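Local coordinates for CBS domain protein (Streptococcus pneumoniae serotype 4, PDB 7LZG), which is of unknown function but carries a pair of CBS domains, modules that in many relatives bind adenosine-containing ligands and regulate the attached protein, at residues Y48-P52 with T63-D68. Numbering follows the deposited sequence.
Sequences YTRVP and TIGLRD
Arg50 reaches across to Thr63, Ile64 and Asp68 in the beta hairpin of the first CBS domain, where strand 50-54 runs antiparallel to strand 60-65 and the chain passes straight into helix 66-76. The case illustrates how one long side chain can tie a hairpin to the helix that follows it. Backbone pairing comes first: Val51 and Ile64 form a hydrogen-bonded pair, with Val51 N 3.0 Å from Ile64 O and Ile64 N 3.0 Å from Val51 O. Both side chains leave by the same face of the sheet, where their CG2 methyls meet at 3.8 Å; Leu43 of helix 36-45 packs on Val51, and Ile88 on Ile64.

Arg50 lies on the other face with Thr63. A bend at chi3 (64°) turns its guanidinium across the neighbouring strand, so that Ile64 C and Gly65 N lie over one face, toward its rim. Thr63 OG1 sits near the plane of the group, at its edge, 3.4 Å from Arg50 NE. Arg50 NH2 makes a salt bridge to Asp68 OD2, the carboxylate plane standing 77° from that of the guanidinium; the modelled length is very short and should not be read literally at this resolution. Arg67 NH2 comes within 4.0 Å of Arg50 NH1, like charges that Asp68 probably offsets, while Arg67 NH1 bonds to Met46 O of the second subunit, linking the site to the dimer interface.

Asp68 serves the helix start as well. Gly65 is the N-cap, and Asp68, at N3, supplies the side-chain-to-backbone half of a capping box; Gly65 has no side chain to return the other. The same OD2 accepts from Gly65 N at 2.8 Å through its anti lone pair, the one pointing away from OD1.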
loop_
_atom_site.group_PDB
_atom_site.type_symbol
_atom_site.label_atom_id
_atom_site.label_comp_id
_atom_site.label_asym_id
_atom_site.label_seq_id
_atom_site.Cartn_x
_atom_site.Cartn_y
_atom_site.Cartn_z
ATOM N N TYR B 48 -9.008 1.593 0.102
ATOM C CA TYR B 48 -8.026 0.623 0.560
ATOM C C TYR B 48 -7.807 -0.447 -0.501
ATOM O O TYR B 48 -8.741 -0.842 -1.207
ATOM C CB TYR B 48 -8.480 -0.021 1.872
ATOM C CG TYR B 48 -8.712 0.975 2.986
ATOM C CD1 TYR B 48 -7.879 2.076 3.144
ATOM C CD2 TYR B 48 -9.771 0.822 3.871
ATOM C CE1 TYR B 48 -8.090 2.992 4.159
ATOM C CE2 TYR B 48 -9.990 1.734 4.887
ATOM C CZ TYR B 48 -9.146 2.817 5.026
ATOM O OH TYR B 48 -9.359 3.728 6.036
ATOM N N THR B 49 -6.562 -0.912 -0.614
ATOM C CA THR B 49 -6.238 -1.939 -1.597
ATOM C C THR B 49 -6.682 -3.322 -1.140
ATOM O O THR B 49 -7.080 -4.147 -1.970
ATOM C CB THR B 49 -4.736 -1.930 -1.889
ATOM O OG1 THR B 49 -4.337 -0.618 -2.303
ATOM C CG2 THR B 49 -4.396 -2.919 -2.995
ATOM N N ARG B 50 -6.639 -3.589 0.164
ATOM C CA ARG B 50 -7.075 -4.862 0.717
ATOM C C ARG B 50 -8.092 -4.617 1.819
ATOM O O ARG B 50 -7.934 -3.697 2.628
ATOM C CB ARG B 50 -5.898 -5.670 1.274
ATOM C CG ARG B 50 -4.712 -5.766 0.336
ATOM C CD ARG B 50 -3.813 -6.926 0.712
ATOM N NE ARG B 50 -4.497 -8.205 0.567
ATOM C CZ ARG B 50 -4.570 -8.891 -0.566
ATOM N NH1 ARG B 50 -4.014 -8.444 -1.681
ATOM N NH2 ARG B 50 -5.219 -10.052 -0.582
ATOM N N VAL B 51 -9.135 -5.440 1.845
ATOM C CA VAL B 51 -10.133 -5.378 2.908
ATOM C C VAL B 51 -10.223 -6.748 3.569
ATOM O O VAL B 51 -10.048 -7.775 2.897
ATOM C CB VAL B 51 -11.502 -4.920 2.375
ATOM C CG1 VAL B 51 -11.397 -3.525 1.781
ATOM C CG2 VAL B 51 -12.040 -5.905 1.353
ATOM N N PRO B 52 -10.470 -6.816 4.873
ATOM C CA PRO B 52 -10.590 -8.118 5.531
ATOM C C PRO B 52 -11.898 -8.801 5.166
ATOM O O PRO B 52 -12.881 -8.166 4.776
ATOM C CB PRO B 52 -10.543 -7.767 7.021
ATOM C CG PRO B 52 -11.067 -6.373 7.081
ATOM C CD PRO B 52 -10.611 -5.697 5.821
ATOM N N THR B 63 -7.880 -11.626 3.990
ATOM C CA THR B 63 -7.937 -10.366 3.269
ATOM C C THR B 63 -8.108 -10.638 1.781
ATOM O O THR B 63 -7.711 -11.691 1.277
ATOM C CB THR B 63 -6.675 -9.531 3.499
ATOM O OG1 THR B 63 -5.532 -10.254 3.025
ATOM C CG2 THR B 63 -6.501 -9.230 4.979
ATOM N N ILE B 64 -8.705 -9.677 1.078
ATOM C CA ILE B 64 -8.950 -9.813 -0.350
ATOM C C ILE B 64 -8.687 -8.478 -1.033
ATOM O O ILE B 64 -8.887 -7.406 -0.453
ATOM C CB ILE B 64 -10.383 -10.314 -0.643
ATOM C CG1 ILE B 64 -10.501 -10.785 -2.093
ATOM C CG2 ILE B 64 -11.410 -9.231 -0.340
ATOM C CD1 ILE B 64 -11.848 -11.359 -2.441
ATOM N N GLY B 65 -8.208 -8.557 -2.273
ATOM C CA GLY B 65 -8.020 -7.389 -3.106
ATOM C C GLY B 65 -8.487 -7.674 -4.519
ATOM O O GLY B 65 -8.919 -8.783 -4.837
ATOM N N LEU B 66 -8.393 -6.645 -5.362
ATOM C CA LEU B 66 -8.802 -6.804 -6.752
ATOM C C LEU B 66 -7.893 -7.768 -7.501
ATOM O O LEU B 66 -8.357 -8.479 -8.398
ATOM C CB LEU B 66 -8.829 -5.446 -7.446
ATOM C CG LEU B 66 -10.031 -4.588 -7.062
ATOM C CD1 LEU B 66 -9.901 -3.204 -7.658
ATOM C CD2 LEU B 66 -11.310 -5.260 -7.528
ATOM N N ARG B 67 -6.604 -7.807 -7.153
ATOM C CA ARG B 67 -5.704 -8.765 -7.786
ATOM C C ARG B 67 -6.135 -10.195 -7.493
ATOM O O ARG B 67 -6.055 -11.067 -8.365
ATOM C CB ARG B 67 -4.267 -8.528 -7.323
ATOM C CG ARG B 67 -3.268 -9.533 -7.882
ATOM C CD ARG B 67 -1.860 -9.249 -7.391
ATOM N NE ARG B 67 -1.800 -9.155 -5.937
ATOM C CZ ARG B 67 -0.681 -9.025 -5.238
ATOM N NH1 ARG B 67 0.502 -8.987 -5.829
ATOM N NH2 ARG B 67 -0.751 -8.934 -3.912
ATOM N N ASP B 68 -6.606 -10.452 -6.271
ATOM C CA ASP B 68 -7.076 -11.789 -5.927
ATOM C C ASP B 68 -8.286 -12.178 -6.765
ATOM O O ASP B 68 -8.371 -13.308 -7.259
ATOM C CB ASP B 68 -7.407 -11.852 -4.437
ATOM C CG ASP B 68 -6.223 -11.482 -3.566
ATOM O OD1 ASP B 68 -5.150 -12.101 -3.724
ATOM O OD2 ASP B 68 -6.361 -10.561 -2.733
#